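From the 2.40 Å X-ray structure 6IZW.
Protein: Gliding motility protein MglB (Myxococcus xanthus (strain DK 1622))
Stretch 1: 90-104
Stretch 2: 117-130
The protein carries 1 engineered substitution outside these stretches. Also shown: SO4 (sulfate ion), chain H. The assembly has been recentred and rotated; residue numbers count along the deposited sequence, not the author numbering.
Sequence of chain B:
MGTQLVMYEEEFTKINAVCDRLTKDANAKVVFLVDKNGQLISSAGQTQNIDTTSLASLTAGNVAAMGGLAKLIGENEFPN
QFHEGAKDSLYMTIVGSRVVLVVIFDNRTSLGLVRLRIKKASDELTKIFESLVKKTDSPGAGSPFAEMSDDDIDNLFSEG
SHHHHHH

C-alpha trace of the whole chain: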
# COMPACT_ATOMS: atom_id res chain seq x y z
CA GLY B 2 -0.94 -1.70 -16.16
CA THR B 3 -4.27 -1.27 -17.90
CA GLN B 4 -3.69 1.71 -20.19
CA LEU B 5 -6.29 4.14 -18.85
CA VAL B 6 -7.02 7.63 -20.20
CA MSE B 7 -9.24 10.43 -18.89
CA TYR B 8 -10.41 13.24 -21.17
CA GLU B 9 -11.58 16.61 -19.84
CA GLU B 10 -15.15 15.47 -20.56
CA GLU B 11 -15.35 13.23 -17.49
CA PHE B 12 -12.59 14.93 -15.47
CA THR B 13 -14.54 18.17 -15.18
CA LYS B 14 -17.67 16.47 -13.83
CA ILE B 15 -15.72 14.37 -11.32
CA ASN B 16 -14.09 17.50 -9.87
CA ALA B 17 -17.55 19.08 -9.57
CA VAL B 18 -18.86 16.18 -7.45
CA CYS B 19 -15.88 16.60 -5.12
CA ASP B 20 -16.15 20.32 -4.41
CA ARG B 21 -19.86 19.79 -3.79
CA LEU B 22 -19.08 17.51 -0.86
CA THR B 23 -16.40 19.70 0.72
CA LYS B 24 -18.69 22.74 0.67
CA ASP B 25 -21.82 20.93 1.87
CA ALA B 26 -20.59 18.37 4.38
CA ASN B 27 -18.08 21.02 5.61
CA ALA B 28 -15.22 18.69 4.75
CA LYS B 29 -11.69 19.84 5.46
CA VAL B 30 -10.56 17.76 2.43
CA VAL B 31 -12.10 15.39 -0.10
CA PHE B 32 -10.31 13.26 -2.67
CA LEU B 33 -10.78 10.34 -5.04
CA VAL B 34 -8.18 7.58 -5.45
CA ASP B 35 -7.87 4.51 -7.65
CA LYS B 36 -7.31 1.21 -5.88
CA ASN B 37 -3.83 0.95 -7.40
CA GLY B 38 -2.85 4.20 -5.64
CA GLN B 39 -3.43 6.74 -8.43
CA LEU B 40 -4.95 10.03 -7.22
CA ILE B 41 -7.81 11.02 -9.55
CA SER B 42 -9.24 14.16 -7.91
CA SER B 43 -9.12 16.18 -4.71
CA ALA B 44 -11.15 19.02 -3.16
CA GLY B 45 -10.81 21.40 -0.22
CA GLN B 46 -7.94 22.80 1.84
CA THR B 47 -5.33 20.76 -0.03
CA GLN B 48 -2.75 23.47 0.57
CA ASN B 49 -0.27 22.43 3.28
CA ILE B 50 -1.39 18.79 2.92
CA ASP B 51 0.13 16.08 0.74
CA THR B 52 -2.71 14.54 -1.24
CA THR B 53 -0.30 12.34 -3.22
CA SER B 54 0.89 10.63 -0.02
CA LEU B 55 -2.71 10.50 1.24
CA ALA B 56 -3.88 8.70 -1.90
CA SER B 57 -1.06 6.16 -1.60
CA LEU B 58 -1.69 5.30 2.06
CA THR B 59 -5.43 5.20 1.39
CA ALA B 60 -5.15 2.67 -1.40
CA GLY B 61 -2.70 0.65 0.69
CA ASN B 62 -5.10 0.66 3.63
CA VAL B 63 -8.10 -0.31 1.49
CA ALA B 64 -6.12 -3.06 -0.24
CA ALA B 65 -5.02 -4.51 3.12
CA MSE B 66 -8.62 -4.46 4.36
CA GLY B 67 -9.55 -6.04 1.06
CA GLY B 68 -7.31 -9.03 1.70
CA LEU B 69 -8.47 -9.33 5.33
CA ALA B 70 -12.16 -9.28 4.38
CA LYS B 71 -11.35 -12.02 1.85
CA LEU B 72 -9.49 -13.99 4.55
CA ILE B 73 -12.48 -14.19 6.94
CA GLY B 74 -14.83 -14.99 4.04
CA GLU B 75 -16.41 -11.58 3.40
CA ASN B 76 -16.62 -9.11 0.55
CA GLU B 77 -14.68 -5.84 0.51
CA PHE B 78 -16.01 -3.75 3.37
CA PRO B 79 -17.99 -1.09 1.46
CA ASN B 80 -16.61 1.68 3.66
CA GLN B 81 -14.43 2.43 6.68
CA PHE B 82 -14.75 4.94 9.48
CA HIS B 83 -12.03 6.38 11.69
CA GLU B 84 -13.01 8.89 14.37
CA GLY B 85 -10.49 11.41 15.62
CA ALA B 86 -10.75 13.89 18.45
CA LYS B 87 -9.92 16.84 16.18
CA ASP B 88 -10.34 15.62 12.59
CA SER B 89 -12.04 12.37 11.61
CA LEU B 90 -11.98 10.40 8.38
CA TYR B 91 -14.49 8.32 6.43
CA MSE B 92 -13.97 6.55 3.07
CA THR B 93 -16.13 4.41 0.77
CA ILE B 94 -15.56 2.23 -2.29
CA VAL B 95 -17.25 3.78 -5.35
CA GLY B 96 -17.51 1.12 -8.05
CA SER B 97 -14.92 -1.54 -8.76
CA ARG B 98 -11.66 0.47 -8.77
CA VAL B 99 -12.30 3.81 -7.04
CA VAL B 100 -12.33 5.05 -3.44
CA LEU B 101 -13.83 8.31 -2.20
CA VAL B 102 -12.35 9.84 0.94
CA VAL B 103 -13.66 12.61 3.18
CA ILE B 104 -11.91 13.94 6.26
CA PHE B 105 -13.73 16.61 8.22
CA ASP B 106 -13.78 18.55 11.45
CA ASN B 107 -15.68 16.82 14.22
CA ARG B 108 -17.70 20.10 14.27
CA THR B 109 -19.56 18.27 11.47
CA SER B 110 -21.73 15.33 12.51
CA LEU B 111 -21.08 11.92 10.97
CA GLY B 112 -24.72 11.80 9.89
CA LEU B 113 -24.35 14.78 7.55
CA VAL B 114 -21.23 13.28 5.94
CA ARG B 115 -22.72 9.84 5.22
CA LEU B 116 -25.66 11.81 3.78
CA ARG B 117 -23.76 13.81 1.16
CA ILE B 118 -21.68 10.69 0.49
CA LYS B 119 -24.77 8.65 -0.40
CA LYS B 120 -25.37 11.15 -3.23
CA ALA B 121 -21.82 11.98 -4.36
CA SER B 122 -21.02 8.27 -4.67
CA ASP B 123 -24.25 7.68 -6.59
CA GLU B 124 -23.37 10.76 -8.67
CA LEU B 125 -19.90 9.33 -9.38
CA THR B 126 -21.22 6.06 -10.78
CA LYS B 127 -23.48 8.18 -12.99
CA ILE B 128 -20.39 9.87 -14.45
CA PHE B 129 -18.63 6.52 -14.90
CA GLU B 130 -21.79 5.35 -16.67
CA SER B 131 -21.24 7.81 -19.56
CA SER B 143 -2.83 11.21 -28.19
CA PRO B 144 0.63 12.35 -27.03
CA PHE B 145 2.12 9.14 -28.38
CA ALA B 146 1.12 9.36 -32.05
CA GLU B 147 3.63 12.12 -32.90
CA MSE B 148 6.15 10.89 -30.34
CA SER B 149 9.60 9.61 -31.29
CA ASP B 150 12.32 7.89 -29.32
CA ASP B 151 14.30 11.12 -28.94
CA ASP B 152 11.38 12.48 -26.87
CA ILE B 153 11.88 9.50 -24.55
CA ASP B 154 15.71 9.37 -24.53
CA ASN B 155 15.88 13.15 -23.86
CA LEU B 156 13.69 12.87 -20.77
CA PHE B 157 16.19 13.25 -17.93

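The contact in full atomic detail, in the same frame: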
# COMPACT_ATOMS: atom_id res chain seq x y z
N LEU B 90 -12.14 10.82 9.76
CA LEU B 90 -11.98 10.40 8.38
C LEU B 90 -12.93 9.26 8.06
O LEU B 90 -13.03 8.29 8.82
CB LEU B 90 -10.52 9.98 8.13
CG LEU B 90 -10.23 8.95 7.05
CD1 LEU B 90 -10.37 9.54 5.66
CD2 LEU B 90 -8.84 8.35 7.27
N TYR B 91 -13.63 9.37 6.94
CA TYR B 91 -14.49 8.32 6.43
C TYR B 91 -14.21 8.15 4.94
O TYR B 91 -13.95 9.14 4.24
CB TYR B 91 -15.99 8.63 6.68
CG TYR B 91 -16.97 7.75 5.93
CD1 TYR B 91 -17.53 6.63 6.54
CD2 TYR B 91 -17.37 8.05 4.64
CE1 TYR B 91 -18.43 5.81 5.87
CE2 TYR B 91 -18.27 7.25 3.95
CZ TYR B 91 -18.80 6.13 4.57
OH TYR B 91 -19.71 5.32 3.91
N MSE B 92 -14.23 6.90 4.47
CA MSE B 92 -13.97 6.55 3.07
C MSE B 92 -14.95 5.49 2.59
O MSE B 92 -15.39 4.67 3.39
CB MSE B 92 -12.55 6.02 2.90
CG MSE B 92 -11.60 6.38 4.02
SE MSE B 92 -9.88 5.44 3.92
CE MSE B 92 -10.42 3.64 4.28
N THR B 93 -15.25 5.45 1.30
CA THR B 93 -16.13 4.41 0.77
C THR B 93 -15.72 4.03 -0.65
O THR B 93 -15.29 4.89 -1.43
CB THR B 93 -17.61 4.84 0.79
OG1 THR B 93 -18.38 3.95 -0.03
CG2 THR B 93 -17.77 6.26 0.28
N ILE B 94 -15.86 2.75 -0.97
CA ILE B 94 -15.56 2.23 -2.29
C ILE B 94 -16.68 2.63 -3.25
O ILE B 94 -17.86 2.35 -2.99
CB ILE B 94 -15.36 0.71 -2.27
CG1 ILE B 94 -14.01 0.35 -1.62
CG2 ILE B 94 -15.39 0.13 -3.67
CD1 ILE B 94 -14.06 0.16 -0.12
N VAL B 95 -16.31 3.31 -4.34
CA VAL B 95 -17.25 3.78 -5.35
C VAL B 95 -16.98 3.02 -6.64
O VAL B 95 -16.13 3.41 -7.44
CB VAL B 95 -17.13 5.30 -5.58
CG1 VAL B 95 -18.13 5.77 -6.62
CG2 VAL B 95 -17.31 6.06 -4.27
N GLY B 96 -17.69 1.92 -6.85
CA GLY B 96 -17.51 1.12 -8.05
C GLY B 96 -16.53 -0.00 -7.82
O GLY B 96 -16.39 -0.50 -6.70
N SER B 97 -15.83 -0.42 -8.87
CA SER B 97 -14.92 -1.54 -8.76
C SER B 97 -13.44 -1.14 -8.65
O SER B 97 -12.61 -2.00 -8.34
CB SER B 97 -15.11 -2.49 -9.95
OG SER B 97 -13.97 -3.31 -10.15
N ARG B 98 -13.07 0.11 -8.89
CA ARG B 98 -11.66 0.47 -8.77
C ARG B 98 -11.43 1.83 -8.14
O ARG B 98 -10.28 2.30 -8.15
CB ARG B 98 -10.95 0.38 -10.15
CG ARG B 98 -11.45 1.38 -11.24
CD ARG B 98 -10.70 1.23 -12.63
NE ARG B 98 -9.33 1.77 -12.72
CZ ARG B 98 -8.20 1.05 -12.86
NH1 ARG B 98 -8.23 -0.29 -12.94
NH2 ARG B 98 -7.03 1.70 -12.93
N VAL B 99 -12.43 2.44 -7.53
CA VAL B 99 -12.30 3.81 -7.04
C VAL B 99 -12.63 3.83 -5.55
O VAL B 99 -13.27 2.93 -5.02
CB VAL B 99 -13.22 4.76 -7.82
CG1 VAL B 99 -12.81 6.18 -7.61
CG2 VAL B 99 -13.15 4.42 -9.29
N VAL B 100 -12.13 4.86 -4.87
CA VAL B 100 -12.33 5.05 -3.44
C VAL B 100 -12.52 6.54 -3.21
O VAL B 100 -11.67 7.34 -3.60
CB VAL B 100 -11.13 4.54 -2.61
CG1 VAL B 100 -11.30 4.89 -1.14
CG2 VAL B 100 -10.92 3.06 -2.80
N LEU B 101 -13.63 6.92 -2.56
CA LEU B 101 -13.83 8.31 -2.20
C LEU B 101 -13.52 8.49 -0.73
O LEU B 101 -13.87 7.65 0.10
CB LEU B 101 -15.25 8.80 -2.50
CG LEU B 101 -15.38 10.30 -2.83
CD1 LEU B 101 -16.76 10.57 -3.38
CD2 LEU B 101 -15.09 11.25 -1.66
N VAL B 102 -12.84 9.58 -0.40
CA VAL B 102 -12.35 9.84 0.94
C VAL B 102 -12.79 11.23 1.35
O VAL B 102 -12.71 12.18 0.56
CB VAL B 102 -10.82 9.71 1.03
CG1 VAL B 102 -10.34 10.17 2.40
CG2 VAL B 102 -10.37 8.29 0.75
N VAL B 103 -13.27 11.35 2.58
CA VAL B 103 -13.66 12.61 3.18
C VAL B 103 -13.07 12.64 4.58
O VAL B 103 -13.33 11.73 5.38
CB VAL B 103 -15.19 12.77 3.24
CG1 VAL B 103 -15.56 14.23 3.50
CG2 VAL B 103 -15.83 12.28 1.95
N ILE B 104 -12.28 13.66 4.88
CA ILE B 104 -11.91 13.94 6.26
C ILE B 104 -12.46 15.31 6.61
O ILE B 104 -12.49 16.21 5.76
CB ILE B 104 -10.39 13.83 6.54
CG1 ILE B 104 -9.57 14.82 5.72
CG2 ILE B 104 -9.90 12.40 6.28
CD1 ILE B 104 -8.14 14.40 5.61
N ARG B 117 -24.31 13.31 2.41
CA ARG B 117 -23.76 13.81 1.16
C ARG B 117 -23.01 12.73 0.41
O ARG B 117 -22.95 12.75 -0.83
CB ARG B 117 -22.86 15.01 1.45
N ILE B 118 -22.45 11.75 1.13
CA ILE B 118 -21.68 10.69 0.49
C ILE B 118 -22.59 9.68 -0.20
O ILE B 118 -22.20 9.06 -1.19
CB ILE B 118 -20.76 10.02 1.54
CG1 ILE B 118 -19.45 10.80 1.65
CG2 ILE B 118 -20.51 8.55 1.23
CD1 ILE B 118 -18.76 10.62 2.97
N LYS B 119 -23.82 9.50 0.30
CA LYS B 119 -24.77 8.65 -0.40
C LYS B 119 -25.05 9.18 -1.80
O LYS B 119 -25.24 8.41 -2.75
CB LYS B 119 -26.07 8.55 0.40
N LYS B 120 -25.06 10.51 -1.96
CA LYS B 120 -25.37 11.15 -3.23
C LYS B 120 -24.13 11.27 -4.12
O LYS B 120 -24.16 10.89 -5.30
CB LYS B 120 -25.99 12.53 -2.99
N ALA B 121 -23.04 11.82 -3.58
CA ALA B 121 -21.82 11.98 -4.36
C ALA B 121 -21.35 10.65 -4.94
O ALA B 121 -20.98 10.58 -6.12
CB ALA B 121 -20.72 12.61 -3.49
N SER B 122 -21.36 9.58 -4.14
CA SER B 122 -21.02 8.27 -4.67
C SER B 122 -21.96 7.87 -5.79
O SER B 122 -21.53 7.45 -6.86
CB SER B 122 -21.03 7.23 -3.56
OG SER B 122 -21.06 5.93 -4.12
N ASP B 123 -23.27 7.99 -5.55
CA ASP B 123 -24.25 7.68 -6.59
C ASP B 123 -24.07 8.59 -7.81
O ASP B 123 -24.26 8.15 -8.95
CB ASP B 123 -25.67 7.78 -6.03
CG ASP B 123 -26.66 6.87 -6.75
OD1 ASP B 123 -26.21 5.94 -7.46
OD2 ASP B 123 -27.88 7.08 -6.60
N GLU B 124 -23.70 9.85 -7.57
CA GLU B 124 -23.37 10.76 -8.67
C GLU B 124 -22.12 10.29 -9.43
O GLU B 124 -22.04 10.46 -10.65
CB GLU B 124 -23.16 12.17 -8.13
CG GLU B 124 -23.90 13.24 -8.89
CD GLU B 124 -23.67 14.63 -8.32
OE1 GLU B 124 -23.09 14.72 -7.21
OE2 GLU B 124 -24.07 15.62 -8.97
N LEU B 125 -21.15 9.71 -8.72
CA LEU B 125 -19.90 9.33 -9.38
C LEU B 125 -20.10 8.14 -10.30
O LEU B 125 -19.51 8.09 -11.39
CB LEU B 125 -18.82 9.02 -8.34
CG LEU B 125 -18.14 10.25 -7.74
CD1 LEU B 125 -17.05 9.81 -6.80
CD2 LEU B 125 -17.58 11.14 -8.84
N THR B 126 -20.91 7.17 -9.89
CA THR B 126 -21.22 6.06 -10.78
C THR B 126 -22.06 6.51 -11.97
O THR B 126 -22.05 5.83 -13.01
CB THR B 126 -21.93 4.95 -10.01
OG1 THR B 126 -23.34 5.17 -10.04
CG2 THR B 126 -21.46 4.93 -8.57
N LYS B 127 -22.78 7.63 -11.84
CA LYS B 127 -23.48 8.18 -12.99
C LYS B 127 -22.50 8.77 -14.01
O LYS B 127 -22.73 8.66 -15.22
CB LYS B 127 -24.49 9.25 -12.54
N ILE B 128 -21.41 9.38 -13.53
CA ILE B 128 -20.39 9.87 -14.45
C ILE B 128 -19.66 8.71 -15.11
O ILE B 128 -19.46 8.70 -16.33
CB ILE B 128 -19.41 10.81 -13.72
CG1 ILE B 128 -20.17 11.98 -13.08
CG2 ILE B 128 -18.34 11.31 -14.68
CD1 ILE B 128 -19.30 12.88 -12.21
N PHE B 129 -19.28 7.69 -14.33
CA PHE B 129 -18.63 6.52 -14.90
C PHE B 129 -19.55 5.77 -15.84
O PHE B 129 -19.07 4.94 -16.63
CB PHE B 129 -18.12 5.57 -13.80
CG PHE B 129 -17.10 6.18 -12.87
CD1 PHE B 129 -16.44 7.36 -13.20
CD2 PHE B 129 -16.79 5.56 -11.67
CE1 PHE B 129 -15.51 7.91 -12.34
CE2 PHE B 129 -15.85 6.11 -10.81
CZ PHE B 129 -15.21 7.29 -11.15
N GLU B 130 -20.85 6.03 -15.78
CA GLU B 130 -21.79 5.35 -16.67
C GLU B 130 -21.70 5.90 -18.09
O GLU B 130 -21.96 5.17 -19.05
CB GLU B 130 -23.21 5.49 -16.13
S SO4 H . -5.80 -1.46 -13.28
O1 SO4 H . -4.86 -0.38 -13.58
O2 SO4 H . -7.14 -0.88 -13.34
O3 SO4 H . -5.53 -2.02 -11.97
O4 SO4 H . -5.60 -2.50 -14.31

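Stretch 1 is a β-hairpin and stretch 2 a helix laid across one of its faces. The hairpin is defined by two reciprocal pairs of backbone bonds, Tyr 91 N to Val 103 O and Val 103 N to Tyr 91 O, both 2.8 Å, and Thr 93 N to Leu 101 O and Leu 101 N to Thr 93 O, both 2.9 Å, followed by a single bond, Val 95 N to Val 99 O, at 3.1 Å. The helix, bonded along its own backbone, has its axis at 150° to that of strand 99-104, roughly antiparallel, with a closest approach of 10.4 Å. No hydrogen bond crosses between the stretches; the contact rests on side-chain packing, mostly apolar carbons at van der Waals distance, which buries 496 Å² in all.

Alternation along the strands selects the residues that take part. Tyr 91, Thr 93 and Val 95 direct CA-to-CB toward the helix, whereas Met 92 (selenomethionine) and Ile 94 point away. Tyr 91 CD2 lies 3.4 Å from Ile 118 CD1, the methyl approaching the ring obliquely. Thr 93 CG2 sits 3.7 Å from Ile 118 CG2, so the threonine offers a methyl here while its OG1 is hydrogen-bonded elsewhere in the structure.

Val 95 is where the backbones come nearest, Val 95 CA lying 5.9 Å from Ser 122 CA. Val 95 CG1 packs 3.7 Å from Leu 125 CB and 3.9 Å from Thr 126 CG2; Ser 122 OG lies near both methyls, 3.8 Å from Val 95 CG2, with no hydrogen bond, since a methyl carbon offers no partner for one. Val 95 O lies near the plane of the Phe 129 ring, at its edge, 4.3 Å from Phe 129 CE2.

Gly 96 then turns the chain at phi/psi 94/-151, where a CB would jam against the carbonyl O of Val 95; the backbone alone calls for glycine. Ser 97 and Arg 98 do not touch the helix.

On the return strand, Val 99, Leu 101 and Val 103 point toward the helix and Val 100 and Val 102 away. Val 99 CG2 reaches Phe 129 CE2 at 3.5 Å, oblique to the ring. Leu 101 CD1 meets Leu 125 CD1 at 3.5 Å and, more loosely, Ala 121 CB at 4.5 Å, aliphatic groups shielded from water together. Val 103 CG2 lies 3.5 Å from Ile 118 CD1, the same methyl that meets Tyr 91. Ile 118 therefore bridges both strands, consistent with its 97 Å² of covered surface, the largest of any residue here.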